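Local coordinates for protein probable glutamine synthetase (Pseudomonas aeruginosa, PDB 4HPP) that is probably a member of the glutamine synthetase family, assembling from several copies of a two-domain chain that binds magnesium and glutamic acid, at residues 82-93 and 204-215. Sequence-based numbering, arbitrary orientation.
Sequences PDAAAPALDYLH and NVREVTREVARQ
Two donors from strand 89-93 converge on a single acceptor, Asn-204 OD1. Tyr-91 OH donates a hydrogen bond to this oxygen at 2.7 Å, and His-93 NE2 donates to it at 2.9 Å, the oxygen lying almost exactly in the imidazole plane. They arrive from opposite faces of the amide plane, each tilted about 30° from it, so the carbonyl is gripped from both sides. A short amide suits this place because its oxygen can accept two hydrogen bonds at once. Tyr-91 and His-93, two residues apart, lie on the same side of the strand; with chi1 at 66°, CG of Tyr-91 sits between the backbone N and carbonyl carbon, and the rigid ring then carries the hydroxyl across to the helix. Leu-89, on that same side, lays CD2 against Val-208 CG2 at 4.0 Å. The contact joins the two domains of a glutamine synthetase-type chain: strand 89-97 lies inside the N-terminal sheet between strands 9-15 and 66-78, and its residues 89-93 run nearly antiparallel (160°) to 204-215, part of helix 196-216 of the catalytic domain.

At the C-terminal end of 204-215, Gln-215 meets the loop before the strand. Its OE1 accepts from Asp-83 N at 3.0 Å in the carbonyl plane, while Pro-82, which has no N-H to offer, packs CG on Gln-215 CB and Val-212 CG1. Asp-83 OD1 in turn takes the N-H of Ala-85, an Asx turn that shapes the loop. The amide's other end is equally occupied: NE2 donates to Glu-211 OE1 at 3.0 Å and to a water bridging to Pro-87 O, which fixes the flip of the amide. Glu-211 is also held side-on by NE and NH2 of Arg-214, and its OE1 forms a salt bridge with Arg-154 of a neighbouring subunit, whose guanidinium also donates to Pro-87 O and Ala-88 O.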
ATOM      1  N   PRO A  82     -16.653  12.970   9.967  1.00 48.27           N
ATOM      2  CA  PRO A  82     -16.126  11.647   9.703  1.00 45.77           C
ATOM      3  C   PRO A  82     -14.597  11.539   9.771  1.00 43.44           C
ATOM      4  O   PRO A  82     -14.047  10.501  10.162  1.00 49.68           O
ATOM      5  CB  PRO A  82     -16.636  11.343   8.296  1.00 46.03           C
ATOM      6  CG  PRO A  82     -17.624  12.420   7.954  1.00 47.29           C
ATOM      7  CD  PRO A  82     -17.815  13.283   9.135  1.00 44.85           C
ATOM      8  N   ASP A  83     -13.925  12.592   9.359  1.00 45.54           N
ATOM      9  CA  ASP A  83     -12.458  12.645   9.295  1.00 45.87           C
ATOM     10  C   ASP A  83     -11.975  13.357  10.575  1.00 47.37           C
ATOM     11  O   ASP A  83     -12.292  14.542  10.808  1.00 52.07           O
ATOM     12  CB  ASP A  83     -12.040  13.425   8.024  1.00 43.23           C
ATOM     13  CG  ASP A  83     -10.530  13.513   7.853  1.00 52.05           C
ATOM     14  OD1 ASP A  83      -9.808  13.369   8.892  1.00 56.89           O
ATOM     15  OD2 ASP A  83     -10.061  13.712   6.679  1.00 48.17           O
ATOM     16  N   ALA A  84     -11.243  12.676  11.439  1.00 50.06           N
ATOM     17  CA  ALA A  84     -10.925  13.325  12.747  1.00 53.03           C
ATOM     18  C   ALA A  84      -9.877  14.440  12.614  1.00 51.33           C
ATOM     19  O   ALA A  84      -9.769  15.314  13.485  1.00 48.62           O
ATOM     20  CB  ALA A  84     -10.527  12.299  13.791  1.00 51.48           C
ATOM     21  N   ALA A  85      -9.199  14.457  11.458  1.00 49.98           N
ATOM     22  CA  ALA A  85      -8.157  15.431  11.169  1.00 44.52           C
ATOM     23  C   ALA A  85      -8.707  16.695  10.474  1.00 45.26           C
ATOM     24  O   ALA A  85      -7.927  17.582  10.097  1.00 39.71           O
ATOM     25  CB  ALA A  85      -7.039  14.789  10.359  1.00 30.46           C
ATOM     26  N   ALA A  86     -10.031  16.776  10.280  1.00 44.94           N
ATOM     27  CA  ALA A  86     -10.572  17.843   9.421  1.00 44.84           C
ATOM     28  C   ALA A  86     -10.951  19.087  10.209  1.00 43.14           C
ATOM     29  O   ALA A  86     -11.265  19.029  11.358  1.00 50.93           O
ATOM     30  CB  ALA A  86     -11.732  17.359   8.570  1.00 46.60           C
ATOM     31  N   PRO A  87     -10.898  20.233   9.576  1.00 44.83           N
ATOM     32  CA  PRO A  87     -11.139  21.396  10.400  1.00 40.39           C
ATOM     33  C   PRO A  87     -12.622  21.425  10.822  1.00 43.35           C
ATOM     34  O   PRO A  87     -13.487  20.898  10.117  1.00 36.65           O
ATOM     35  CB  PRO A  87     -10.824  22.570   9.447  1.00 43.73           C
ATOM     36  CG  PRO A  87     -10.132  21.945   8.206  1.00 42.83           C
ATOM     37  CD  PRO A  87     -10.662  20.547   8.138  1.00 43.71           C
ATOM     38  N   ALA A  88     -12.928  22.033  11.976  1.00 41.00           N
ATOM     39  CA  ALA A  88     -14.309  22.314  12.231  1.00 42.32           C
ATOM     40  C   ALA A  88     -14.866  23.042  10.972  1.00 39.09           C
ATOM     41  O   ALA A  88     -14.111  23.604  10.189  1.00 38.77           O
ATOM     42  CB  ALA A  88     -14.459  23.165  13.478  1.00 36.81           C
ATOM     43  N   LEU A  89     -16.173  22.988  10.797  1.00 38.42           N
ATOM     44  CA  LEU A  89     -16.899  23.848   9.930  1.00 38.17           C
ATOM     45  C   LEU A  89     -17.501  24.940  10.748  1.00 37.80           C
ATOM     46  O   LEU A  89     -18.394  24.694  11.534  1.00 51.52           O
ATOM     47  CB  LEU A  89     -18.008  23.034   9.297  1.00 39.06           C
ATOM     48  CG  LEU A  89     -18.810  23.778   8.204  1.00 44.18           C
ATOM     49  CD1 LEU A  89     -17.978  24.212   6.991  1.00 44.94           C
ATOM     50  CD2 LEU A  89     -19.989  22.921   7.756  1.00 42.72           C
ATOM     51  N   ASP A  90     -17.044  26.154  10.569  1.00 41.81           N
ATOM     52  CA  ASP A  90     -17.525  27.243  11.385  1.00 39.21           C
ATOM     53  C   ASP A  90     -17.828  28.454  10.560  1.00 36.61           C
ATOM     54  O   ASP A  90     -16.940  29.005   9.939  1.00 40.88           O
ATOM     55  CB  ASP A  90     -16.473  27.586  12.421  1.00 36.86           C
ATOM     56  CG  ASP A  90     -17.019  28.393  13.549  1.00 44.98           C
ATOM     57  OD1 ASP A  90     -18.114  29.039  13.381  1.00 40.41           O
ATOM     58  OD2 ASP A  90     -16.336  28.378  14.620  1.00 46.59           O
ATOM     59  N   TYR A  91     -19.077  28.889  10.544  1.00 34.48           N
ATOM     60  CA  TYR A  91     -19.435  30.066   9.716  1.00 38.38           C
ATOM     61  C   TYR A  91     -20.762  30.631  10.187  1.00 38.84           C
ATOM     62  O   TYR A  91     -21.512  29.940  10.864  1.00 44.66           O
ATOM     63  CB  TYR A  91     -19.554  29.691   8.191  1.00 38.27           C
ATOM     64  CG  TYR A  91     -20.705  28.757   7.953  1.00 35.69           C
ATOM     65  CD1 TYR A  91     -22.002  29.230   7.768  1.00 39.22           C
ATOM     66  CD2 TYR A  91     -20.505  27.385   7.935  1.00 31.58           C
ATOM     67  CE1 TYR A  91     -23.074  28.334   7.542  1.00 38.80           C
ATOM     68  CE2 TYR A  91     -21.548  26.492   7.695  1.00 35.25           C
ATOM     69  CZ  TYR A  91     -22.841  26.966   7.524  1.00 41.15           C
ATOM     70  OH  TYR A  91     -23.870  26.049   7.351  1.00 42.32           O
ATOM     71  N   LEU A  92     -21.023  31.873   9.800  1.00 39.85           N
ATOM     72  CA  LEU A  92     -22.225  32.633  10.111  1.00 44.13           C
ATOM     73  C   LEU A  92     -22.824  33.239   8.822  1.00 51.41           C
ATOM     74  O   LEU A  92     -22.084  33.729   7.941  1.00 49.94           O
ATOM     75  CB  LEU A  92     -21.874  33.822  11.020  1.00 41.27           C
ATOM     76  CG  LEU A  92     -21.281  33.606  12.396  1.00 41.76           C
ATOM     77  CD1 LEU A  92     -19.778  33.469  12.315  1.00 40.83           C
ATOM     78  CD2 LEU A  92     -21.626  34.762  13.323  1.00 41.90           C
ATOM     79  N   HIS A  93     -24.155  33.234   8.736  1.00 51.60           N
ATOM     80  CA  HIS A  93     -24.873  33.869   7.658  1.00 46.17           C
ATOM     81  C   HIS A  93     -24.875  35.342   7.921  1.00 53.02           C
ATOM     82  O   HIS A  93     -24.932  35.779   9.087  1.00 57.50           O
ATOM     83  CB  HIS A  93     -26.285  33.365   7.574  1.00 40.43           C
ATOM     84  CG  HIS A  93     -26.380  31.886   7.449  1.00 43.10           C
ATOM     85  ND1 HIS A  93     -26.610  31.273   6.260  1.00 43.69           N
ATOM     86  CD2 HIS A  93     -26.274  30.870   8.418  1.00 43.84           C
ATOM     87  CE1 HIS A  93     -26.628  29.918   6.454  1.00 49.15           C
ATOM     88  NE2 HIS A  93     -26.422  29.672   7.777  1.00 47.54           N
ATOM     89  N   ASN A 204     -27.725  25.488   5.506  1.00 38.80           N
ATOM     90  CA  ASN A 204     -26.983  24.610   6.395  1.00 39.82           C
ATOM     91  C   ASN A 204     -27.097  23.137   6.042  1.00 37.05           C
ATOM     92  O   ASN A 204     -26.081  22.421   5.990  1.00 40.03           O
ATOM     93  CB  ASN A 204     -27.496  24.740   7.815  1.00 42.50           C
ATOM     94  CG  ASN A 204     -27.226  26.082   8.422  1.00 38.32           C
ATOM     95  OD1 ASN A 204     -26.328  26.799   8.027  1.00 38.16           O
ATOM     96  ND2 ASN A 204     -28.012  26.421   9.408  1.00 37.63           N
ATOM     97  N   VAL A 205     -28.314  22.663   5.812  1.00 37.88           N
ATOM     98  CA  VAL A 205     -28.468  21.253   5.364  1.00 43.07           C
ATOM     99  C   VAL A 205     -27.649  20.943   4.087  1.00 44.49           C
ATOM    100  O   VAL A 205     -27.084  19.843   3.970  1.00 49.68           O
ATOM    101  CB  VAL A 205     -29.941  20.819   5.164  1.00 38.16           C
ATOM    102  CG1 VAL A 205     -30.017  19.521   4.413  1.00 30.07           C
ATOM    103  CG2 VAL A 205     -30.670  20.700   6.503  1.00 36.03           C
ATOM    104  N   ARG A 206     -27.547  21.897   3.157  1.00 35.18           N
ATOM    105  CA  ARG A 206     -26.815  21.618   1.931  1.00 35.56           C
ATOM    106  C   ARG A 206     -25.298  21.658   2.140  1.00 39.46           C
ATOM    107  O   ARG A 206     -24.521  20.807   1.563  1.00 37.44           O
ATOM    108  CB  ARG A 206     -27.193  22.637   0.879  1.00 34.71           C
ATOM    109  CG  ARG A 206     -28.626  22.503   0.446  1.00 39.89           C
ATOM    110  CD  ARG A 206     -29.191  23.866   0.056  1.00 48.30           C
ATOM    111  NE  ARG A 206     -30.593  23.724  -0.336  1.00 61.97           N
ATOM    112  CZ  ARG A 206     -31.217  24.466  -1.259  1.00 60.40           C
ATOM    113  NH1 ARG A 206     -30.518  25.408  -1.900  1.00 50.30           N
ATOM    114  NH2 ARG A 206     -32.534  24.258  -1.525  1.00 49.95           N
ATOM    115  N   GLU A 207     -24.862  22.663   2.917  1.00 34.23           N
ATOM    116  CA  GLU A 207     -23.472  22.902   3.022  1.00 36.10           C
ATOM    117  C   GLU A 207     -22.805  21.810   3.880  1.00 43.55           C
ATOM    118  O   GLU A 207     -21.659  21.374   3.580  1.00 44.42           O
ATOM    119  CB  GLU A 207     -23.225  24.334   3.463  1.00 39.95           C
ATOM    120  CG  GLU A 207     -23.617  25.317   2.364  1.00 34.02           C
ATOM    121  CD  GLU A 207     -22.802  25.072   1.113  1.00 34.93           C
ATOM    122  OE1 GLU A 207     -23.379  25.020   0.034  1.00 32.61           O
ATOM    123  OE2 GLU A 207     -21.573  24.945   1.224  1.00 35.29           O
ATOM    124  N   VAL A 208     -23.557  21.306   4.869  1.00 44.16           N
ATOM    125  CA  VAL A 208     -23.058  20.268   5.771  1.00 42.26           C
ATOM    126  C   VAL A 208     -23.072  18.917   5.085  1.00 38.68           C
ATOM    127  O   VAL A 208     -22.106  18.186   5.175  1.00 43.48           O
ATOM    128  CB  VAL A 208     -23.858  20.209   7.094  1.00 43.50           C
ATOM    129  CG1 VAL A 208     -23.467  18.978   7.912  1.00 40.52           C
ATOM    130  CG2 VAL A 208     -23.665  21.480   7.900  1.00 35.77           C
ATOM    131  N   THR A 209     -24.151  18.571   4.394  1.00 40.71           N
ATOM    132  CA  THR A 209     -24.164  17.314   3.585  1.00 39.48           C
ATOM    133  C   THR A 209     -22.950  17.237   2.654  1.00 41.92           C
ATOM    134  O   THR A 209     -22.160  16.255   2.721  1.00 42.76           O
ATOM    135  CB  THR A 209     -25.436  17.158   2.783  1.00 37.24           C
ATOM    136  OG1 THR A 209     -26.514  17.236   3.694  1.00 36.91           O
ATOM    137  CG2 THR A 209     -25.510  15.794   2.083  1.00 37.72           C
ATOM    138  N   ARG A 210     -22.755  18.301   1.873  1.00 37.07           N
ATOM    139  CA  ARG A 210     -21.518  18.465   1.114  1.00 41.11           C
ATOM    140  C   ARG A 210     -20.244  18.220   1.976  1.00 41.24           C
ATOM    141  O   ARG A 210     -19.396  17.398   1.595  1.00 38.08           O
ATOM    142  CB  ARG A 210     -21.477  19.839   0.392  1.00 42.97           C
ATOM    143  CG  ARG A 210     -22.330  19.865  -0.852  1.00 43.50           C
ATOM    144  CD  ARG A 210     -22.856  21.235  -1.187  1.00 46.26           C
ATOM    145  NE  ARG A 210     -23.875  21.175  -2.229  1.00 44.06           N
ATOM    146  CZ  ARG A 210     -24.617  22.206  -2.667  1.00 44.04           C
ATOM    147  NH1 ARG A 210     -24.438  23.419  -2.192  1.00 33.38           N
ATOM    148  NH2 ARG A 210     -25.513  22.018  -3.655  1.00 47.13           N
ATOM    149  N   GLU A 211     -20.106  18.899   3.132  1.00 40.38           N
ATOM    150  CA  GLU A 211     -18.900  18.702   3.997  1.00 32.69           C
ATOM    151  C   GLU A 211     -18.723  17.260   4.552  1.00 30.14           C
ATOM    152  O   GLU A 211     -17.636  16.721   4.586  1.00 32.03           O
ATOM    153  CB  GLU A 211     -18.853  19.741   5.091  1.00 36.52           C
ATOM    154  CG  GLU A 211     -17.708  19.595   6.082  1.00 37.48           C
ATOM    155  CD  GLU A 211     -16.376  19.849   5.461  1.00 39.37           C
ATOM    156  OE1 GLU A 211     -15.330  19.542   6.089  1.00 45.72           O
ATOM    157  OE2 GLU A 211     -16.373  20.399   4.372  1.00 42.59           O
ATOM    158  N   VAL A 212     -19.791  16.598   4.909  1.00 27.21           N
ATOM    159  CA  VAL A 212     -19.662  15.244   5.401  1.00 31.03           C
ATOM    160  C   VAL A 212     -19.162  14.392   4.223  1.00 37.77           C
ATOM    161  O   VAL A 212     -18.112  13.739   4.331  1.00 40.09           O
ATOM    162  CB  VAL A 212     -21.018  14.793   6.010  1.00 31.69           C
ATOM    163  CG1 VAL A 212     -20.997  13.347   6.430  1.00 33.59           C
ATOM    164  CG2 VAL A 212     -21.360  15.640   7.235  1.00 30.90           C
ATOM    165  N   ALA A 213     -19.867  14.447   3.071  1.00 36.49           N
ATOM    166  CA  ALA A 213     -19.403  13.731   1.886  1.00 34.31           C
ATOM    167  C   ALA A 213     -17.917  14.032   1.598  1.00 33.86           C
ATOM    168  O   ALA A 213     -17.081  13.132   1.421  1.00 31.15           O
ATOM    169  CB  ALA A 213     -20.307  14.043   0.669  1.00 35.45           C
ATOM    170  N   ARG A 214     -17.545  15.307   1.645  1.00 38.80           N
ATOM    171  CA  ARG A 214     -16.134  15.634   1.385  1.00 38.31           C
ATOM    172  C   ARG A 214     -15.250  14.849   2.358  1.00 44.78           C
ATOM    173  O   ARG A 214     -14.256  14.275   1.930  1.00 38.02           O
ATOM    174  CB  ARG A 214     -15.873  17.132   1.494  1.00 34.12           C
ATOM    175  CG  ARG A 214     -14.469  17.558   1.071  1.00 34.97           C
ATOM    176  CD  ARG A 214     -14.210  19.020   1.461  1.00 40.74           C
ATOM    177  NE  ARG A 214     -14.144  19.203   2.910  1.00 36.63           N
ATOM    178  CZ  ARG A 214     -13.054  19.011   3.651  1.00 34.82           C
ATOM    179  NH1 ARG A 214     -11.909  18.593   3.138  1.00 40.59           N
ATOM    180  NH2 ARG A 214     -13.111  19.197   4.943  1.00 44.12           N
ATOM    181  N   GLN A 215     -15.652  14.780   3.643  1.00 40.29           N
ATOM    182  CA  GLN A 215     -14.786  14.191   4.653  1.00 42.38           C
ATOM    183  C   GLN A 215     -14.576  12.692   4.441  1.00 43.34           C
ATOM    184  O   GLN A 215     -13.593  12.131   4.942  1.00 43.56           O
ATOM    185  CB  GLN A 215     -15.247  14.502   6.073  1.00 37.80           C
ATOM    186  CG  GLN A 215     -15.061  15.945   6.426  1.00 38.99           C
ATOM    187  CD  GLN A 215     -15.182  16.189   7.902  1.00 45.78           C
ATOM    188  OE1 GLN A 215     -15.010  15.266   8.716  1.00 46.05           O
ATOM    189  NE2 GLN A 215     -15.515  17.427   8.266  1.00 40.69           N
TER
HETATM  190  O   HOH W   1     -15.159  18.617  10.780  1.00 36.33           O